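Free methionine-R-sulfoxide reductase (Saccharomyces cerevisiae, PDB 1F5M) reduces the R-enantiomer of free methionine sulfoxide back to methionine in a reversible, thioredoxin-linked reaction, and contributes to protection against oxidative stress. Local coordinates at residues 13-18 against 57-62; 68-73 against 92-97; 30-35 against 171-176. All coordinates share one frame; numbering follows the deposited sequence.

Contact 1 of 3, residues 13-18 against 57-62; sequences VNYSSN and YKSLAV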
loop_
_atom_site.group_PDB
_atom_site.type_symbol
_atom_site.label_atom_id
_atom_site.label_comp_id
_atom_site.label_asym_id
_atom_site.label_seq_id
_atom_site.Cartn_x
_atom_site.Cartn_y
_atom_site.Cartn_z
ATOM N N VAL B 13 -6.403 12.990 3.524
ATOM C CA VAL B 13 -7.327 11.952 3.920
ATOM C C VAL B 13 -8.027 12.336 5.232
ATOM O O VAL B 13 -8.732 11.533 5.847
ATOM C CB VAL B 13 -6.485 10.623 3.984
ATOM C CG1 VAL B 13 -6.818 9.818 5.169
ATOM C CG2 VAL B 13 -6.625 9.864 2.668
ATOM N N ASN B 14 -7.840 13.589 5.650
ATOM C CA ASN B 14 -8.460 14.075 6.878
ATOM C C ASN B 14 -9.513 15.101 6.503
ATOM O O ASN B 14 -9.187 16.258 6.220
ATOM C CB ASN B 14 -7.426 14.740 7.809
ATOM C CG ASN B 14 -6.418 13.748 8.378
ATOM O OD1 ASN B 14 -6.755 12.595 8.676
ATOM N ND2 ASN B 14 -5.194 14.202 8.579
ATOM N N TYR B 15 -10.763 14.672 6.456
ATOM C CA TYR B 15 -11.865 15.575 6.156
ATOM C C TYR B 15 -13.112 15.001 6.792
ATOM O O TYR B 15 -13.145 13.826 7.149
ATOM C CB TYR B 15 -12.047 15.729 4.660
ATOM C CG TYR B 15 -12.019 14.424 3.928
ATOM C CD1 TYR B 15 -13.176 13.655 3.774
ATOM C CD2 TYR B 15 -10.828 13.959 3.363
ATOM C CE1 TYR B 15 -13.140 12.455 3.072
ATOM C CE2 TYR B 15 -10.785 12.762 2.667
ATOM C CZ TYR B 15 -11.936 12.020 2.529
ATOM O OH TYR B 15 -11.843 10.827 1.897
ATOM N N SER B 16 -14.135 15.829 6.935
ATOM C CA SER B 16 -15.349 15.382 7.591
ATOM C C SER B 16 -16.126 14.412 6.746
ATOM O O SER B 16 -16.096 14.478 5.521
ATOM C CB SER B 16 -16.255 16.566 7.945
ATOM O OG SER B 16 -17.419 16.530 7.137
ATOM N N SER B 17 -16.809 13.500 7.422
ATOM C CA SER B 17 -17.642 12.506 6.753
ATOM C C SER B 17 -18.998 13.123 6.440
ATOM O O SER B 17 -19.886 12.431 5.919
ATOM C CB SER B 17 -17.815 11.276 7.649
ATOM O OG SER B 17 -18.360 11.648 8.921
ATOM N N ASN B 18 -19.160 14.421 6.746
ATOM C CA ASN B 18 -20.417 15.135 6.474
ATOM C C ASN B 18 -20.406 15.748 5.098
ATOM O O ASN B 18 -21.365 16.391 4.700
ATOM C CB ASN B 18 -20.706 16.260 7.480
ATOM C CG ASN B 18 -21.107 15.744 8.847
ATOM O OD1 ASN B 18 -21.787 14.719 8.965
ATOM N ND2 ASN B 18 -20.706 16.470 9.895
ATOM N N TYR B 57 -13.812 5.970 0.658
ATOM C CA TYR B 57 -14.911 5.033 0.857
ATOM C C TYR B 57 -15.250 4.793 2.311
ATOM O O TYR B 57 -16.416 4.540 2.631
ATOM C CB TYR B 57 -14.651 3.710 0.127
ATOM C CG TYR B 57 -15.019 3.869 -1.319
ATOM C CD1 TYR B 57 -14.087 4.341 -2.239
ATOM C CD2 TYR B 57 -16.354 3.726 -1.734
ATOM C CE1 TYR B 57 -14.467 4.692 -3.532
ATOM C CE2 TYR B 57 -16.744 4.074 -3.025
ATOM C CZ TYR B 57 -15.799 4.563 -3.915
ATOM O OH TYR B 57 -16.156 5.017 -5.161
ATOM N N LYS B 58 -14.258 4.895 3.200
ATOM C CA LYS B 58 -14.522 4.694 4.618
ATOM C C LYS B 58 -15.424 5.822 5.081
ATOM O O LYS B 58 -16.347 5.593 5.859
ATOM C CB LYS B 58 -13.210 4.712 5.461
ATOM C CG LYS B 58 -12.520 3.333 5.599
ATOM C CD LYS B 58 -13.546 2.287 6.044
ATOM C CE LYS B 58 -12.988 0.886 6.326
ATOM N NZ LYS B 58 -14.097 -0.199 6.249
ATOM N N SER B 59 -15.165 7.046 4.614
ATOM C CA SER B 59 -15.978 8.168 5.059
ATOM C C SER B 59 -17.359 8.152 4.411
ATOM O O SER B 59 -18.305 8.656 5.011
ATOM C CB SER B 59 -15.265 9.504 4.827
ATOM O OG SER B 59 -15.333 9.885 3.487
ATOM N N LEU B 60 -17.484 7.564 3.219
ATOM C CA LEU B 60 -18.801 7.443 2.546
ATOM C C LEU B 60 -19.590 6.323 3.219
ATOM O O LEU B 60 -20.707 5.968 2.796
ATOM C CB LEU B 60 -18.641 7.077 1.072
ATOM C CG LEU B 60 -18.576 8.144 -0.024
ATOM C CD1 LEU B 60 -18.810 9.525 0.520
ATOM C CD2 LEU B 60 -17.258 8.044 -0.715
ATOM N N ALA B 61 -18.976 5.727 4.232
ATOM C CA ALA B 61 -19.597 4.669 5.002
ATOM C C ALA B 61 -19.909 3.392 4.206
ATOM O O ALA B 61 -20.939 2.746 4.419
ATOM C CB ALA B 61 -20.883 5.215 5.707
ATOM N N VAL B 62 -19.032 3.068 3.261
ATOM C CA VAL B 62 -19.112 1.854 2.493
ATOM C C VAL B 62 -18.110 0.991 3.284
ATOM O O VAL B 62 -16.956 1.420 3.538
ATOM C CB VAL B 62 -18.620 2.082 1.042
ATOM C CG1 VAL B 62 -18.566 0.754 0.303
ATOM C CG2 VAL B 62 -19.610 3.015 0.290
#
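Tyr-15 and Ser-17 approach Ser-59 from the N-terminal loop, at the point where helix 42-59 of the GAF domain ends in a Schellman motif. Ala-61 leaves the helix there with positive phi; its N bonds back to Lys-58 O at 3.1 Å, and the N of Val-62 reaches Tyr-57 O. The backbones come closest at Ser-17, whose CA is 4.9 Å from the CA of Ser-59.

From its CB the Tyr-15 side chain sets out with CG between the backbone N and the carbonyl carbon (chi1 46°), a turn that carries the ring across to the helix. Its flank gives the first touch: CE1 lies 3.4 Å from Ser-59 OG and 4.0 Å from Ser-59 CB, with the serine oxygen at the ring edge, close to its plane. Farther along, CZ is 4.1 Å from the same OG, and the phenolic OH passes it at 3.9 Å, a van der Waals neighbour. Ser-59 OG has its polar partner in its own helix, the carbonyl of Ala-56, and the tyrosine ring also packs on Ala-56 and on Ile-24 of helix 21-36.

Just beyond, an ST turn bends the loop, Ser-16 OG accepting from the backbone N of Asn-18. Before the tyrosine, Asn-14 OD1 bonds to Lys-88 of the second subunit, so this same loop also reaches the dimer partner. At the solvent-facing end of the contact, Ser-17 completes it through carbon alone: its CB rests 3.8 Å from Ser-59 O and 4.2 Å from Ser-59 CB.

Contact 2 of 3, residues 68-73 against 92-97; sequences GFYVTQ and QMIQFG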
loop_
_atom_site.group_PDB
_atom_site.type_symbol
_atom_site.label_atom_id
_atom_site.label_comp_id
_atom_site.label_asym_id
_atom_site.label_seq_id
_atom_site.Cartn_x
_atom_site.Cartn_y
_atom_site.Cartn_z
ATOM N N GLY B 68 -7.050 -0.965 -3.953
ATOM C CA GLY B 68 -5.704 -1.008 -4.480
ATOM C C GLY B 68 -5.578 -1.232 -5.946
ATOM O O GLY B 68 -6.538 -1.038 -6.719
ATOM N N PHE B 69 -4.393 -1.673 -6.348
ATOM C CA PHE B 69 -4.078 -1.863 -7.764
ATOM C C PHE B 69 -3.337 -3.144 -8.167
ATOM O O PHE B 69 -2.621 -3.755 -7.344
ATOM C CB PHE B 69 -3.179 -0.730 -8.289
ATOM C CG PHE B 69 -3.717 0.665 -8.051
ATOM C CD1 PHE B 69 -3.604 1.275 -6.784
ATOM C CD2 PHE B 69 -4.422 1.323 -9.068
ATOM C CE1 PHE B 69 -4.208 2.519 -6.534
ATOM C CE2 PHE B 69 -5.033 2.583 -8.814
ATOM C CZ PHE B 69 -4.926 3.165 -7.550
ATOM N N TYR B 70 -3.491 -3.492 -9.463
ATOM C CA TYR B 70 -2.753 -4.590 -10.111
ATOM C C TYR B 70 -2.204 -3.902 -11.354
ATOM O O TYR B 70 -2.826 -2.985 -11.856
ATOM C CB TYR B 70 -3.646 -5.753 -10.521
ATOM C CG TYR B 70 -3.936 -6.680 -9.361
ATOM C CD1 TYR B 70 -4.939 -6.377 -8.432
ATOM C CD2 TYR B 70 -3.165 -7.825 -9.153
ATOM C CE1 TYR B 70 -5.158 -7.180 -7.341
ATOM C CE2 TYR B 70 -3.387 -8.650 -8.036
ATOM C CZ TYR B 70 -4.376 -8.323 -7.140
ATOM O OH TYR B 70 -4.609 -9.126 -6.013
ATOM N N VAL B 71 -1.061 -4.324 -11.870
ATOM C CA VAL B 71 -0.513 -3.637 -13.022
ATOM C C VAL B 71 -0.067 -4.728 -13.959
ATOM O O VAL B 71 0.317 -5.810 -13.532
ATOM C CB VAL B 71 0.706 -2.744 -12.636
ATOM C CG1 VAL B 71 0.285 -1.678 -11.578
ATOM C CG2 VAL B 71 1.824 -3.632 -12.097
ATOM N N THR B 72 -0.132 -4.440 -15.242
ATOM C CA THR B 72 0.215 -5.437 -16.238
ATOM C C THR B 72 1.701 -5.715 -16.146
ATOM O O THR B 72 2.518 -4.794 -16.125
ATOM C CB THR B 72 -0.200 -4.948 -17.650
ATOM O OG1 THR B 72 -1.601 -4.647 -17.635
ATOM C CG2 THR B 72 0.061 -6.027 -18.721
ATOM N N GLN B 73 2.037 -6.991 -16.015
ATOM C CA GLN B 73 3.430 -7.387 -15.939
ATOM C C GLN B 73 4.114 -6.929 -17.227
ATOM O O GLN B 73 3.595 -7.162 -18.329
ATOM C CB GLN B 73 3.548 -8.905 -15.810
ATOM C CG GLN B 73 4.995 -9.376 -15.789
ATOM C CD GLN B 73 5.120 -10.890 -15.774
ATOM O OE1 GLN B 73 4.266 -11.610 -16.319
ATOM N NE2 GLN B 73 6.199 -11.389 -15.170
ATOM N N GLN B 92 -1.110 -12.475 -5.589
ATOM C CA GLN B 92 0.043 -11.883 -6.258
ATOM C C GLN B 92 -0.035 -11.723 -7.773
ATOM O O GLN B 92 0.585 -10.816 -8.364
ATOM C CB GLN B 92 1.299 -12.705 -5.907
ATOM C CG GLN B 92 1.504 -12.911 -4.415
ATOM C CD GLN B 92 0.976 -14.235 -3.912
ATOM O OE1 GLN B 92 -0.097 -14.710 -4.343
ATOM N NE2 GLN B 92 1.729 -14.858 -2.988
ATOM N N MET B 93 -0.806 -12.581 -8.426
ATOM C CA MET B 93 -0.860 -12.486 -9.861
ATOM C C MET B 93 -2.225 -12.924 -10.315
ATOM O O MET B 93 -2.799 -13.807 -9.711
ATOM C CB MET B 93 0.232 -13.416 -10.443
ATOM C CG MET B 93 0.255 -13.565 -11.946
ATOM S SD MET B 93 1.720 -14.567 -12.458
ATOM C CE MET B 93 3.115 -13.680 -11.494
ATOM N N ILE B 94 -2.754 -12.266 -11.338
ATOM C CA ILE B 94 -4.050 -12.642 -11.904
ATOM C C ILE B 94 -3.900 -12.682 -13.423
ATOM O O ILE B 94 -3.300 -11.781 -14.017
ATOM C CB ILE B 94 -5.154 -11.652 -11.532
ATOM C CG1 ILE B 94 -5.376 -11.691 -10.019
ATOM C CG2 ILE B 94 -6.523 -12.093 -12.208
ATOM C CD1 ILE B 94 -6.128 -10.489 -9.495
ATOM N N GLN B 95 -4.455 -13.723 -14.053
ATOM C CA GLN B 95 -4.353 -13.885 -15.499
ATOM C C GLN B 95 -5.529 -13.149 -16.168
ATOM O O GLN B 95 -6.656 -13.175 -15.646
ATOM C CB GLN B 95 -4.373 -15.386 -15.798
ATOM C CG GLN B 95 -3.487 -15.839 -16.945
ATOM C CD GLN B 95 -2.130 -15.172 -16.917
ATOM O OE1 GLN B 95 -1.363 -15.317 -15.955
ATOM N NE2 GLN B 95 -1.822 -14.423 -17.981
ATOM N N PHE B 96 -5.265 -12.463 -17.287
ATOM C CA PHE B 96 -6.311 -11.721 -18.000
ATOM C C PHE B 96 -7.426 -12.698 -18.298
ATOM O O PHE B 96 -7.185 -13.904 -18.465
ATOM C CB PHE B 96 -5.803 -11.130 -19.327
ATOM C CG PHE B 96 -5.104 -9.810 -19.190
ATOM C CD1 PHE B 96 -4.200 -9.587 -18.150
ATOM C CD2 PHE B 96 -5.264 -8.818 -20.178
ATOM C CE1 PHE B 96 -3.460 -8.423 -18.086
ATOM C CE2 PHE B 96 -4.525 -7.646 -20.125
ATOM C CZ PHE B 96 -3.610 -7.447 -19.074
ATOM N N GLY B 97 -8.652 -12.196 -18.352
ATOM C CA GLY B 97 -9.786 -13.079 -18.610
ATOM C C GLY B 97 -10.242 -13.896 -17.393
ATOM O O GLY B 97 -11.275 -14.598 -17.459
#
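Ile-94 lays its terminal methyl over one face of the Tyr-70 ring within the antiparallel sheet of the GAF fold, where strand 79-85 runs between strands 64-72 and 93-95. The two segments are next-but-one neighbours, with the CA atoms of Tyr-70 and Met-93 8.1 Å apart, and they meet through side chains that reach past the middle strand. The tight part is a CH-pi contact: Ile-94 CD1 stands 3.8 Å from the Tyr-70 ring centroid, 20° off the normal, shifted toward the CE2 and CZ rim, 3.6 Å from CZ. CG1 anti to the carbonyl carbon (chi1 -65°), with CD1 extended beyond it (chi2 163°), brings the methyl there. The ring's hydroxyl is bonded to Cys-91 O, and its body also packs on Cys-125, disulfide-bonded to Cys-91. A serine in place of Tyr-70 would probably leave the Ile-94 methyl without its aromatic floor and the Cys-91 carbonyl without the phenolic donor.

Toward the partly exposed end the contact thins to Thr-72 and Phe-96. Thr-72 OG1, hydrogen-bonded to Thr-144 O, merely abuts the Phe-96 ring at its edge, 3.7 Å from CZ, and the threonine CG2 lies 4.0 Å from that CZ.

Contact 3 of 3, residues 30-35 against 171-176; sequences LSYEGL and KLINKS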
loop_
_atom_site.group_PDB
_atom_site.type_symbol
_atom_site.label_atom_id
_atom_site.label_comp_id
_atom_site.label_asym_id
_atom_site.label_seq_id
_atom_site.Cartn_x
_atom_site.Cartn_y
_atom_site.Cartn_z
ATOM N N LEU B 30 -8.676 15.889 -7.083
ATOM C CA LEU B 30 -7.798 17.061 -6.903
ATOM C C LEU B 30 -6.576 16.690 -6.050
ATOM O O LEU B 30 -5.474 17.130 -6.341
ATOM C CB LEU B 30 -8.546 18.213 -6.237
ATOM C CG LEU B 30 -9.654 18.804 -7.119
ATOM C CD1 LEU B 30 -10.384 19.914 -6.374
ATOM C CD2 LEU B 30 -9.021 19.330 -8.413
ATOM N N SER B 31 -6.767 15.895 -4.998
ATOM C CA SER B 31 -5.624 15.479 -4.176
ATOM C C SER B 31 -4.683 14.585 -5.009
ATOM O O SER B 31 -3.478 14.705 -4.932
ATOM C CB SER B 31 -6.085 14.696 -2.942
ATOM O OG SER B 31 -6.713 15.517 -1.955
ATOM N N TYR B 32 -5.224 13.660 -5.788
ATOM C CA TYR B 32 -4.359 12.794 -6.565
ATOM C C TYR B 32 -3.502 13.628 -7.516
ATOM O O TYR B 32 -2.315 13.372 -7.691
ATOM C CB TYR B 32 -5.166 11.770 -7.366
ATOM C CG TYR B 32 -4.277 10.980 -8.280
ATOM C CD1 TYR B 32 -3.579 9.892 -7.798
ATOM C CD2 TYR B 32 -4.011 11.423 -9.580
ATOM C CE1 TYR B 32 -2.639 9.260 -8.547
ATOM C CE2 TYR B 32 -3.047 10.794 -10.359
ATOM C CZ TYR B 32 -2.362 9.707 -9.814
ATOM O OH TYR B 32 -1.366 9.096 -10.498
ATOM N N GLU B 33 -4.115 14.624 -8.142
ATOM C CA GLU B 33 -3.416 15.501 -9.074
ATOM C C GLU B 33 -2.283 16.257 -8.354
ATOM O O GLU B 33 -1.153 16.311 -8.819
ATOM C CB GLU B 33 -4.443 16.473 -9.661
ATOM C CG GLU B 33 -3.912 17.574 -10.585
ATOM C CD GLU B 33 -5.065 18.444 -11.116
ATOM O OE1 GLU B 33 -6.025 17.852 -11.701
ATOM O OE2 GLU B 33 -5.009 19.690 -10.938
ATOM N N GLY B 34 -2.582 16.838 -7.213
ATOM C CA GLY B 34 -1.546 17.548 -6.506
ATOM C C GLY B 34 -0.451 16.631 -5.957
ATOM O O GLY B 34 0.709 17.030 -5.921
ATOM N N LEU B 35 -0.816 15.420 -5.518
ATOM C CA LEU B 35 0.152 14.477 -4.966
ATOM C C LEU B 35 1.026 13.831 -6.015
ATOM O O LEU B 35 2.175 13.451 -5.718
ATOM C CB LEU B 35 -0.570 13.382 -4.170
ATOM C CG LEU B 35 -1.183 13.873 -2.856
ATOM C CD1 LEU B 35 -2.176 12.868 -2.326
ATOM C CD2 LEU B 35 -0.058 14.130 -1.845
ATOM N N LYS B 171 -7.714 7.721 -15.749
ATOM C CA LYS B 171 -7.139 8.555 -16.807
ATOM C C LYS B 171 -6.022 9.475 -16.262
ATOM O O LYS B 171 -5.008 9.718 -16.936
ATOM C CB LYS B 171 -8.247 9.371 -17.481
ATOM C CG LYS B 171 -9.137 8.534 -18.376
ATOM C CD LYS B 171 -10.266 9.379 -18.934
ATOM C CE LYS B 171 -11.211 8.529 -19.787
ATOM N NZ LYS B 171 -11.766 7.351 -19.008
ATOM N N LEU B 172 -6.200 9.941 -15.035
ATOM C CA LEU B 172 -5.232 10.820 -14.389
ATOM C C LEU B 172 -3.969 10.051 -14.034
ATOM O O LEU B 172 -2.855 10.630 -13.961
ATOM C CB LEU B 172 -5.819 11.441 -13.098
ATOM C CG LEU B 172 -6.875 12.529 -13.190
ATOM C CD1 LEU B 172 -7.266 13.016 -11.804
ATOM C CD2 LEU B 172 -6.338 13.673 -14.024
ATOM N N ILE B 173 -4.144 8.756 -13.785
ATOM C CA ILE B 173 -3.038 7.877 -13.438
ATOM C C ILE B 173 -2.244 7.651 -14.717
ATOM O O ILE B 173 -1.003 7.749 -14.729
ATOM C CB ILE B 173 -3.578 6.522 -12.881
ATOM C CG1 ILE B 173 -3.972 6.715 -11.413
ATOM C CG2 ILE B 173 -2.559 5.392 -13.061
ATOM C CD1 ILE B 173 -4.644 5.538 -10.783
ATOM N N ASN B 174 -2.956 7.364 -15.802
ATOM C CA ASN B 174 -2.272 7.146 -17.085
ATOM C C ASN B 174 -1.410 8.354 -17.503
ATOM O O ASN B 174 -0.285 8.186 -18.008
ATOM C CB ASN B 174 -3.273 6.891 -18.195
ATOM C CG ASN B 174 -2.614 6.867 -19.564
ATOM O OD1 ASN B 174 -3.015 7.613 -20.463
ATOM N ND2 ASN B 174 -1.602 6.005 -19.734
ATOM N N LYS B 175 -1.945 9.561 -17.314
ATOM C CA LYS B 175 -1.231 10.779 -17.707
ATOM C C LYS B 175 -0.157 11.189 -16.727
ATOM O O LYS B 175 0.727 11.980 -17.067
ATOM C CB LYS B 175 -2.196 11.965 -17.841
ATOM C CG LYS B 175 -3.339 11.739 -18.814
ATOM C CD LYS B 175 -4.623 12.371 -18.257
ATOM C CE LYS B 175 -4.732 13.864 -18.560
ATOM N NZ LYS B 175 -4.996 14.090 -20.036
ATOM N N SER B 176 -0.243 10.687 -15.498
ATOM C CA SER B 176 0.711 11.075 -14.473
ATOM C C SER B 176 1.780 10.042 -14.183
ATOM O O SER B 176 2.802 10.342 -13.545
ATOM C CB SER B 176 -0.046 11.414 -13.166
ATOM O OG SER B 176 -0.602 10.262 -12.546
#
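Ser-176 OG is held between two oxygens, accepting from Tyr-32 OH and donating to the carbonyl of Leu-172, four residues back in the chain. The bond from Tyr-32 OH to Ser-176 OG is modelled at 2.5 Å, so short that the exact length is doubtful; that from Ser-176 OG to Leu-172 O measures 2.7 Å. The second bond meets the carbonyl at a C=O...OG angle of 135°, with the donor tilted somewhat out of the carbonyl plane. Leu-172 O also receives the backbone N of Ser-176, weakly, at 3.0 Å.

This chain of two bonds joins helices 21-36 and 160-176, which belong to the helical layer packed against the sheet in the GAF fold. Their segments run nearly parallel, 7° apart, with axes 10.6 Å from each other. Tyr-32 spans that gap: CG anti to the backbone N (chi1 174°) sends the ring outward, so that Ser-176 OG lies at its edge, in plane. On the CE2 flank the ring meets Leu-172, with CE2 3.6 Å from Leu-172 O and 4.0 Å from Leu-172 CB; the leucine and the tyrosine point in opposing directions as they pass. Ile-173 comes in transverse to the phenol and brings its CG1 to 3.8 Å from Tyr-32 CZ. Asn-45 and Leu-52 of helix 42-59 pack on the same tyrosine, and Leu-46 packs on Ile-173.

The buried phenol thus has an acceptor for its proton, and the serine hydroxyl in turn donates to a main-chain carbonyl; together with the apolar contacts along the ring, this is likely to restrict the rotation of both hydroxyls.

Contact 1 is a surface contact, whereas contacts 2 and 3 are partly buried, each with two buried side chains. No helix or strand is shared by the segments of two contacts, but helices 21-36 (contact 3) and 42-59 (contact 1) are consecutive, the contact centres about 20 Å apart, and helix 42-59 leads into strand 64-72 of contact 2, across the chain's centre. Contacts 2 and 3 touch directly: Phe-69 CE2 packs 3.6 Å from Ile-173 CD1. A tyrosine takes part in each contact, put to different use: an edge beside a serine at the helix end, a face under a methyl within the sheet, and a hydroxyl that bonds between helices. Contact 3 alone has a hydrogen bond between its segments.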